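Long-range contacts in putative uncharacterized protein (Archaeoglobus fulgidus, PDB 4KPP), which exchanges protons for calcium ions across the membrane, as a CAX transporter of the sodium/calcium exchanger family: residues A[155-163]-A[304-314]; A[137-145]-A[381-392]. All coordinates share one frame; numbering follows the deposited sequence.

Contact 1 (A[155-163]-A[304-314]); sequences LPLKGHISP and LQSLPLDARQS
I161 and L307 pair as the hydrogen-bonded couple of a tiny antiparallel two-stranded sheet, which joins the two sodium/calcium exchanger regions of the chain where neighbouring membrane helices turn. I161 N donates to L307 O at 2.9 Å, and L307 N returns the bond to I161 O at 3.0 Å. Beside them H160 faces P308 in a non-hydrogen-bonded pair. Proline suits this place, since its nitrogen, which has no hydrogen to give, is not directed at the partner strand. G159 ends helix 155-158 with a positive phi of 84°, readily adopted without a beta carbon, and its carbonyl O accepts from L309 N at 2.8 Å.

L309 points its CB across the seam, and that atom lies tight against the same G159 O, at 3.2 Å. CG carries the chain on past the glycine, and of its two branches CD2 makes the contact, packing on I161 CG1 at 4.1 Å and L155 CB at 4.3 Å; a branched aliphatic chain fits here, with T101 of helix 96-127 against it too.

On the face that carries H160 and P308, the H160 ring is swung between its own backbone N and carbonyl carbon (chi1 65°). This brings its CD2 to 3.8 Å from S306 CB, while K158 CB lies above one ring face, toward its rim. S162 and D310 are the N-caps of helices 163-182 and 311-331. P156 rests its ring on S314 O. S314 OG bonds to D310 O at 2.7 Å, while S314 N meets that oxygen from the opposite face of the carbonyl plane.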
loop_
_atom_site.group_PDB
_atom_site.type_symbol
_atom_site.label_atom_id
_atom_site.label_comp_id
_atom_site.label_asym_id
_atom_site.label_seq_id
_atom_site.Cartn_x
_atom_site.Cartn_y
_atom_site.Cartn_z
ATOM N N LEU A 155 2.640 9.216 18.018
ATOM C CA LEU A 155 3.999 9.232 17.474
ATOM C C LEU A 155 4.656 10.622 17.365
ATOM O O LEU A 155 5.811 10.775 17.756
ATOM C CB LEU A 155 4.067 8.480 16.137
ATOM C CG LEU A 155 3.607 7.021 16.186
ATOM C CD1 LEU A 155 3.823 6.339 14.842
ATOM C CD2 LEU A 155 4.314 6.266 17.308
ATOM N N PRO A 156 3.936 11.635 16.837
ATOM C CA PRO A 156 4.562 12.962 16.761
ATOM C C PRO A 156 4.825 13.570 18.137
ATOM O O PRO A 156 5.708 14.417 18.271
ATOM C CB PRO A 156 3.518 13.802 16.017
ATOM C CG PRO A 156 2.677 12.815 15.289
ATOM C CD PRO A 156 2.613 11.626 16.185
ATOM N N LEU A 157 4.059 13.143 19.138
ATOM C CA LEU A 157 4.249 13.598 20.512
ATOM C C LEU A 157 5.601 13.164 21.068
ATOM O O LEU A 157 6.397 13.993 21.506
ATOM C CB LEU A 157 3.133 13.066 21.412
ATOM C CG LEU A 157 1.777 13.758 21.296
ATOM C CD1 LEU A 157 0.774 13.131 22.254
ATOM C CD2 LEU A 157 1.928 15.249 21.561
ATOM N N LYS A 158 5.843 11.857 21.051
ATOM C CA LYS A 158 7.092 11.285 21.536
ATOM C C LYS A 158 8.271 11.724 20.681
ATOM O O LYS A 158 9.378 11.899 21.184
ATOM C CB LYS A 158 7.008 9.759 21.516
ATOM C CG LYS A 158 5.984 9.163 22.458
ATOM C CD LYS A 158 5.534 7.799 21.960
ATOM C CE LYS A 158 6.721 6.942 21.567
ATOM N NZ LYS A 158 6.285 5.635 21.016
ATOM N N GLY A 159 8.031 11.879 19.382
ATOM C CA GLY A 159 9.085 12.241 18.451
ATOM C C GLY A 159 9.896 11.056 17.954
ATOM O O GLY A 159 11.018 11.222 17.478
ATOM N N HIS A 160 9.331 9.856 18.064
ATOM C CA HIS A 160 9.993 8.650 17.574
ATOM C C HIS A 160 9.016 7.490 17.460
ATOM O O HIS A 160 7.858 7.594 17.865
ATOM C CB HIS A 160 11.166 8.249 18.480
ATOM C CG HIS A 160 10.753 7.854 19.865
ATOM N ND1 HIS A 160 10.853 8.707 20.942
ATOM C CD2 HIS A 160 10.236 6.699 20.347
ATOM C CE1 HIS A 160 10.414 8.095 22.027
ATOM N NE2 HIS A 160 10.034 6.875 21.694
ATOM N N ILE A 161 9.498 6.383 16.904
ATOM C CA ILE A 161 8.717 5.158 16.788
ATOM C C ILE A 161 9.511 4.015 17.420
ATOM O O ILE A 161 10.479 3.526 16.843
ATOM C CB ILE A 161 8.409 4.823 15.313
ATOM C CG1 ILE A 161 7.908 6.068 14.573
ATOM C CG2 ILE A 161 7.399 3.679 15.216
ATOM C CD1 ILE A 161 7.552 5.826 13.112
ATOM N N SER A 162 9.100 3.600 18.612
ATOM C CA SER A 162 9.857 2.632 19.404
ATOM C C SER A 162 9.660 1.189 18.930
ATOM O O SER A 162 8.724 0.901 18.180
ATOM C CB SER A 162 9.460 2.750 20.878
ATOM O OG SER A 162 8.131 2.299 21.071
ATOM N N PRO A 163 10.555 0.279 19.356
ATOM C CA PRO A 163 10.370 -1.157 19.119
ATOM C C PRO A 163 9.017 -1.659 19.622
ATOM O O PRO A 163 8.457 -2.597 19.051
ATOM C CB PRO A 163 11.497 -1.787 19.940
ATOM C CG PRO A 163 12.581 -0.769 19.908
ATOM C CD PRO A 163 11.893 0.573 19.904
ATOM N N LEU A 304 18.838 -2.696 19.683
ATOM C CA LEU A 304 17.548 -2.207 20.159
ATOM C C LEU A 304 17.530 -0.688 20.016
ATOM O O LEU A 304 18.269 0.013 20.705
ATOM C CB LEU A 304 17.352 -2.596 21.631
ATOM C CG LEU A 304 15.946 -2.734 22.248
ATOM C CD1 LEU A 304 15.251 -1.386 22.378
ATOM C CD2 LEU A 304 15.078 -3.739 21.493
ATOM N N GLN A 305 16.696 -0.173 19.118
ATOM C CA GLN A 305 16.721 1.256 18.827
ATOM C C GLN A 305 15.383 1.784 18.323
ATOM O O GLN A 305 14.668 1.104 17.593
ATOM C CB GLN A 305 17.827 1.560 17.812
ATOM C CG GLN A 305 18.167 3.032 17.674
ATOM C CD GLN A 305 19.381 3.270 16.798
ATOM O OE1 GLN A 305 20.030 2.325 16.350
ATOM N NE2 GLN A 305 19.694 4.539 16.549
ATOM N N SER A 306 15.052 3.006 18.728
ATOM C CA SER A 306 13.849 3.681 18.260
ATOM C C SER A 306 14.140 4.483 16.992
ATOM O O SER A 306 15.217 5.061 16.849
ATOM C CB SER A 306 13.301 4.611 19.344
ATOM O OG SER A 306 12.859 3.880 20.472
ATOM N N LEU A 307 13.181 4.510 16.073
ATOM C CA LEU A 307 13.334 5.277 14.844
ATOM C C LEU A 307 12.992 6.736 15.119
ATOM O O LEU A 307 11.835 7.063 15.384
ATOM C CB LEU A 307 12.436 4.712 13.747
ATOM C CG LEU A 307 12.404 5.446 12.405
ATOM C CD1 LEU A 307 13.780 5.455 11.760
ATOM C CD2 LEU A 307 11.384 4.807 11.479
ATOM N N PRO A 308 14.003 7.619 15.060
ATOM C CA PRO A 308 13.801 9.031 15.399
ATOM C C PRO A 308 12.844 9.709 14.426
ATOM O O PRO A 308 12.737 9.306 13.267
ATOM C CB PRO A 308 15.209 9.635 15.271
ATOM C CG PRO A 308 16.146 8.466 15.299
ATOM C CD PRO A 308 15.392 7.340 14.661
ATOM N N LEU A 309 12.150 10.727 14.913
ATOM C CA LEU A 309 11.205 11.476 14.110
ATOM C C LEU A 309 11.486 12.951 14.350
ATOM O O LEU A 309 11.182 13.475 15.423
ATOM C CB LEU A 309 9.780 11.132 14.542
ATOM C CG LEU A 309 8.703 10.738 13.528
ATOM C CD1 LEU A 309 9.209 9.723 12.510
ATOM C CD2 LEU A 309 7.489 10.184 14.278
ATOM N N ASP A 310 12.080 13.618 13.367
ATOM C CA ASP A 310 12.389 15.038 13.506
ATOM C C ASP A 310 11.124 15.883 13.355
ATOM O O ASP A 310 10.024 15.341 13.224
ATOM C CB ASP A 310 13.484 15.469 12.516
ATOM C CG ASP A 310 13.014 15.478 11.064
ATOM O OD1 ASP A 310 11.972 14.873 10.754
ATOM O OD2 ASP A 310 13.704 16.090 10.220
ATOM N N ALA A 311 11.281 17.203 13.380
ATOM C CA ALA A 311 10.142 18.109 13.251
ATOM C C ALA A 311 9.354 17.840 11.971
ATOM O O ALA A 311 8.134 17.678 12.007
ATOM C CB ALA A 311 10.606 19.563 13.301
ATOM N N ARG A 312 10.063 17.779 10.846
ATOM C CA ARG A 312 9.446 17.528 9.544
ATOM C C ARG A 312 8.663 16.211 9.499
ATOM O O ARG A 312 7.477 16.199 9.163
ATOM C CB ARG A 312 10.504 17.559 8.432
ATOM C CG ARG A 312 9.994 17.133 7.059
ATOM C CD ARG A 312 8.936 18.091 6.530
ATOM N NE ARG A 312 8.359 17.644 5.262
ATOM C CZ ARG A 312 8.868 17.921 4.065
ATOM N NH1 ARG A 312 9.975 18.643 3.962
ATOM N NH2 ARG A 312 8.271 17.474 2.968
ATOM N N GLN A 313 9.322 15.108 9.846
ATOM C CA GLN A 313 8.691 13.793 9.756
ATOM C C GLN A 313 7.525 13.608 10.729
ATOM O O GLN A 313 6.566 12.896 10.423
ATOM C CB GLN A 313 9.723 12.673 9.915
ATOM C CG GLN A 313 10.770 12.653 8.815
ATOM C CD GLN A 313 10.169 12.849 7.435
ATOM O OE1 GLN A 313 9.315 12.079 7.001
ATOM N NE2 GLN A 313 10.610 13.892 6.743
ATOM N N SER A 314 7.605 14.256 11.890
ATOM C CA SER A 314 6.516 14.218 12.866
ATOM C C SER A 314 5.270 14.887 12.298
ATOM O O SER A 314 4.152 14.406 12.484
ATOM C CB SER A 314 6.926 14.900 14.172
ATOM O OG SER A 314 8.038 14.246 14.757
#

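Contact 2 (A[137-145]-A[381-392])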
loop_
_atom_site.group_PDB
_atom_site.type_symbol
_atom_site.label_atom_id
_atom_site.label_comp_id
_atom_site.label_asym_id
_atom_site.label_seq_id
_atom_site.Cartn_x
_atom_site.Cartn_y
_atom_site.Cartn_z
ATOM N N GLY A 137 -18.540 -6.090 5.178
ATOM C CA GLY A 137 -17.299 -6.596 5.734
ATOM C C GLY A 137 -16.256 -5.516 5.937
ATOM O O GLY A 137 -15.286 -5.716 6.661
ATOM N N ILE A 138 -16.462 -4.369 5.300
ATOM C CA ILE A 138 -15.550 -3.236 5.413
ATOM C C ILE A 138 -15.445 -2.733 6.857
ATOM O O ILE A 138 -14.414 -2.195 7.262
ATOM C CB ILE A 138 -15.945 -2.106 4.415
ATOM C CG1 ILE A 138 -15.381 -2.417 3.030
ATOM C CG2 ILE A 138 -15.425 -0.746 4.847
ATOM C CD1 ILE A 138 -13.869 -2.571 3.016
ATOM N N ARG A 139 -16.499 -2.947 7.643
ATOM C CA ARG A 139 -16.506 -2.536 9.049
ATOM C C ARG A 139 -15.334 -3.125 9.833
ATOM O O ARG A 139 -14.907 -2.563 10.839
ATOM C CB ARG A 139 -17.823 -2.916 9.725
ATOM C CG ARG A 139 -19.061 -2.266 9.133
ATOM C CD ARG A 139 -20.246 -2.433 10.073
ATOM N NE ARG A 139 -21.533 -2.388 9.381
ATOM C CZ ARG A 139 -22.246 -1.282 9.194
ATOM N NH1 ARG A 139 -23.407 -1.342 8.558
ATOM N NH2 ARG A 139 -21.797 -0.117 9.640
ATOM N N LEU A 140 -14.829 -4.262 9.369
ATOM C CA LEU A 140 -13.644 -4.876 9.949
ATOM C C LEU A 140 -12.455 -3.929 9.791
ATOM O O LEU A 140 -11.862 -3.497 10.781
ATOM C CB LEU A 140 -13.348 -6.212 9.254
ATOM C CG LEU A 140 -12.590 -7.332 9.984
ATOM C CD1 LEU A 140 -11.896 -8.240 8.975
ATOM C CD2 LEU A 140 -11.595 -6.824 11.018
ATOM N N GLU A 141 -12.111 -3.615 8.545
ATOM C CA GLU A 141 -10.960 -2.759 8.272
ATOM C C GLU A 141 -11.127 -1.368 8.875
ATOM O O GLU A 141 -10.148 -0.750 9.279
ATOM C CB GLU A 141 -10.662 -2.664 6.768
ATOM C CG GLU A 141 -11.717 -3.262 5.861
ATOM C CD GLU A 141 -11.582 -4.767 5.704
ATOM O OE1 GLU A 141 -10.467 -5.241 5.396
ATOM O OE2 GLU A 141 -12.593 -5.474 5.891
ATOM N N ILE A 142 -12.366 -0.888 8.936
ATOM C CA ILE A 142 -12.667 0.406 9.551
ATOM C C ILE A 142 -12.225 0.439 11.013
ATOM O O ILE A 142 -11.607 1.404 11.468
ATOM C CB ILE A 142 -14.174 0.731 9.467
ATOM C CG1 ILE A 142 -14.586 0.975 8.015
ATOM C CG2 ILE A 142 -14.516 1.943 10.323
ATOM C CD1 ILE A 142 -16.053 1.322 7.845
ATOM N N PHE A 143 -12.542 -0.628 11.737
ATOM C CA PHE A 143 -12.182 -0.755 13.144
ATOM C C PHE A 143 -10.674 -0.681 13.355
ATOM O O PHE A 143 -10.191 0.062 14.212
ATOM C CB PHE A 143 -12.723 -2.075 13.698
ATOM C CG PHE A 143 -12.341 -2.341 15.125
ATOM C CD1 PHE A 143 -13.078 -1.800 16.164
ATOM C CD2 PHE A 143 -11.254 -3.146 15.428
ATOM C CE1 PHE A 143 -12.732 -2.047 17.482
ATOM C CE2 PHE A 143 -10.903 -3.398 16.736
ATOM C CZ PHE A 143 -11.641 -2.848 17.767
ATOM N N PHE A 144 -9.930 -1.454 12.570
ATOM C CA PHE A 144 -8.481 -1.495 12.713
ATOM C C PHE A 144 -7.812 -0.229 12.209
ATOM O O PHE A 144 -6.761 0.165 12.707
ATOM C CB PHE A 144 -7.898 -2.732 12.035
ATOM C CG PHE A 144 -7.995 -3.965 12.874
ATOM C CD1 PHE A 144 -7.083 -4.193 13.892
ATOM C CD2 PHE A 144 -9.008 -4.886 12.667
ATOM C CE1 PHE A 144 -7.171 -5.321 14.680
ATOM C CE2 PHE A 144 -9.100 -6.016 13.452
ATOM C CZ PHE A 144 -8.182 -6.232 14.459
ATOM N N LEU A 145 -8.434 0.408 11.223
ATOM C CA LEU A 145 -7.955 1.687 10.718
ATOM C C LEU A 145 -8.079 2.742 11.808
ATOM O O LEU A 145 -7.200 3.581 11.981
ATOM C CB LEU A 145 -8.761 2.101 9.490
ATOM C CG LEU A 145 -7.996 2.317 8.184
ATOM C CD1 LEU A 145 -6.762 1.433 8.124
ATOM C CD2 LEU A 145 -8.914 2.037 7.003
ATOM N N GLU A 381 -22.459 3.834 13.629
ATOM C CA GLU A 381 -21.665 3.091 12.656
ATOM C C GLU A 381 -20.335 2.650 13.255
ATOM O O GLU A 381 -19.792 1.611 12.883
ATOM C CB GLU A 381 -21.440 3.924 11.390
ATOM C CG GLU A 381 -22.731 4.391 10.725
ATOM C CD GLU A 381 -23.555 3.242 10.188
ATOM O OE1 GLU A 381 -22.962 2.193 9.865
ATOM O OE2 GLU A 381 -24.792 3.383 10.089
ATOM N N ILE A 382 -19.815 3.448 14.182
ATOM C CA ILE A 382 -18.595 3.097 14.896
ATOM C C ILE A 382 -18.886 1.968 15.876
ATOM O O ILE A 382 -18.100 1.033 16.007
ATOM C CB ILE A 382 -18.002 4.310 15.640
ATOM C CG1 ILE A 382 -17.721 5.445 14.653
ATOM C CG2 ILE A 382 -16.729 3.920 16.386
ATOM C CD1 ILE A 382 -17.241 6.719 15.305
ATOM N N VAL A 383 -20.026 2.061 16.553
ATOM C CA VAL A 383 -20.494 0.995 17.431
ATOM C C VAL A 383 -20.711 -0.287 16.635
ATOM O O VAL A 383 -20.339 -1.375 17.076
ATOM C CB VAL A 383 -21.810 1.385 18.147
ATOM C CG1 VAL A 383 -22.470 0.163 18.775
ATOM C CG2 VAL A 383 -21.553 2.458 19.194
ATOM N N GLU A 384 -21.305 -0.152 15.453
ATOM C CA GLU A 384 -21.526 -1.301 14.579
ATOM C C GLU A 384 -20.218 -1.969 14.161
ATOM O O GLU A 384 -20.110 -3.199 14.164
ATOM C CB GLU A 384 -22.337 -0.895 13.349
ATOM C CG GLU A 384 -23.818 -1.165 13.502
ATOM C CD GLU A 384 -24.097 -2.619 13.813
ATOM O OE1 GLU A 384 -23.573 -3.489 13.085
ATOM O OE2 GLU A 384 -24.824 -2.893 14.791
ATOM N N SER A 385 -19.233 -1.146 13.814
ATOM C CA SER A 385 -17.901 -1.622 13.460
ATOM C C SER A 385 -17.262 -2.379 14.621
ATOM O O SER A 385 -16.483 -3.312 14.418
ATOM C CB SER A 385 -17.014 -0.445 13.055
ATOM O OG SER A 385 -15.655 -0.836 12.977
ATOM N N PHE A 386 -17.599 -1.962 15.837
ATOM C CA PHE A 386 -17.115 -2.614 17.045
ATOM C C PHE A 386 -17.768 -3.982 17.218
ATOM O O PHE A 386 -17.125 -4.938 17.655
ATOM C CB PHE A 386 -17.397 -1.730 18.262
ATOM C CG PHE A 386 -17.188 -2.418 19.576
ATOM C CD1 PHE A 386 -15.922 -2.526 20.122
ATOM C CD2 PHE A 386 -18.263 -2.947 20.277
ATOM C CE1 PHE A 386 -15.727 -3.156 21.332
ATOM C CE2 PHE A 386 -18.074 -3.577 21.489
ATOM C CZ PHE A 386 -16.804 -3.681 22.017
ATOM N N ARG A 387 -19.047 -4.067 16.868
ATOM C CA ARG A 387 -19.800 -5.312 16.988
ATOM C C ARG A 387 -19.422 -6.324 15.911
ATOM O O ARG A 387 -19.487 -7.532 16.139
ATOM C CB ARG A 387 -21.303 -5.040 16.958
ATOM C CG ARG A 387 -21.852 -4.548 18.281
ATOM C CD ARG A 387 -23.225 -3.925 18.118
ATOM N NE ARG A 387 -23.817 -3.602 19.411
ATOM C CZ ARG A 387 -24.848 -2.783 19.579
ATOM N NH1 ARG A 387 -25.405 -2.190 18.531
ATOM N NH2 ARG A 387 -25.317 -2.551 20.798
ATOM N N THR A 388 -19.029 -5.828 14.741
ATOM C CA THR A 388 -18.549 -6.691 13.667
ATOM C C THR A 388 -17.334 -7.482 14.129
ATOM O O THR A 388 -17.236 -8.687 13.897
ATOM C CB THR A 388 -18.165 -5.877 12.420
ATOM O OG1 THR A 388 -19.335 -5.255 11.880
ATOM C CG2 THR A 388 -17.539 -6.777 11.363
ATOM N N VAL A 389 -16.411 -6.792 14.789
ATOM C CA VAL A 389 -15.214 -7.429 15.325
ATOM C C VAL A 389 -15.575 -8.351 16.489
ATOM O O VAL A 389 -14.982 -9.415 16.662
ATOM C CB VAL A 389 -14.184 -6.377 15.770
ATOM C CG1 VAL A 389 -12.972 -7.040 16.407
ATOM C CG2 VAL A 389 -13.769 -5.526 14.584
ATOM N N LYS A 390 -16.568 -7.947 17.273
ATOM C CA LYS A 390 -17.038 -8.756 18.390
ATOM C C LYS A 390 -17.631 -10.091 17.925
ATOM O O LYS A 390 -17.498 -11.106 18.606
ATOM C CB LYS A 390 -18.063 -7.975 19.217
ATOM C CG LYS A 390 -18.456 -8.645 20.517
ATOM C CD LYS A 390 -19.384 -7.755 21.320
ATOM C CE LYS A 390 -19.823 -8.433 22.606
ATOM N NZ LYS A 390 -20.725 -7.554 23.399
ATOM N N ARG A 391 -18.276 -10.090 16.763
ATOM C CA ARG A 391 -18.855 -11.317 16.221
ATOM C C ARG A 391 -17.796 -12.253 15.650
ATOM O O ARG A 391 -17.876 -13.469 15.826
ATOM C CB ARG A 391 -19.900 -11.008 15.146
ATOM C CG ARG A 391 -21.179 -10.381 15.662
ATOM C CD ARG A 391 -22.272 -10.448 14.606
ATOM N NE ARG A 391 -21.789 -10.029 13.293
ATOM C CZ ARG A 391 -21.773 -8.769 12.869
ATOM N NH1 ARG A 391 -22.212 -7.798 13.658
ATOM N NH2 ARG A 391 -21.316 -8.480 11.659
ATOM N N LEU A 392 -16.814 -11.684 14.956
ATOM C CA LEU A 392 -15.756 -12.478 14.335
ATOM C C LEU A 392 -14.936 -13.245 15.369
ATOM O O LEU A 392 -14.428 -14.334 15.090
ATOM C CB LEU A 392 -14.845 -11.592 13.483
ATOM C CG LEU A 392 -15.464 -11.038 12.198
ATOM C CD1 LEU A 392 -14.498 -10.099 11.494
ATOM C CD2 LEU A 392 -15.880 -12.173 11.273
#
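R139 and S385 meet where helix 138-152 crosses helix 379-393 steeply, the two short segments lying at 105° with axes 8.2 Å apart at closest approach. R139 acts as a knob in a hole formed by E381, E384, S385 and T388.

In the tight part S385 lets the backbones come close. S385 OG donates to R139 O at 2.8 Å, and because F143 N also bonds to that oxygen, the carbonyl is gripped by both helices. A serine is slim enough for this, and its OG lies 3.3 Å from F143 CB. T388, by contrast, gives its hydroxyl to E384 O in its own helix, and OG1 lies against R139 CB and CD. The arginine then runs extended to E381, forming a salt bridge of 2.6 Å between NH2 and OE1 with the two charged planes only 24° apart. E384 CB lies over a guanidinium face. E381 is near the calcium ligand D333, so this ion pair lies beside the metal site.

F143 leaves its backbone with CG anti to N (chi1 177°), which lays the ring across V389; V389 CG2 stands over the F143 ring, 3.9 Å from its centroid, as a CH-pi contact. Farther along helix 379-393, L140 CG meets L392 CD1 at 3.7 Å.

Outward the fit loosens. E384 OE1 stays 4.4 Å from R139 NE and well out of the guanidinium plane, so no N-H points at it and any attraction is probably long-range. On the surface F386 lies alongside F143, presenting its ring edge, with CD1 4.2 Å from F143 CE1.

Along the chain the order is 137-145, 155-163, 304-314, 381-392, so contact 2 brackets contact 1. Their centres are 29 Å apart and their nearest atoms about 12 Å, without touching. Helix 138-152 connects them: its first turns lie in contact 2 and it is followed directly by helix 155-158 of contact 1, which probably puts the two contacts toward opposite ends of the membrane region. Helix 311-331 makes a second connection, beginning in contact 1 and ending beside I142 of contact 2, where I330 binds calcium. These two helices thus run between the contacts, linking the strand pair at one end to the surroundings of the metal, where helix 379-393 packs, at the other.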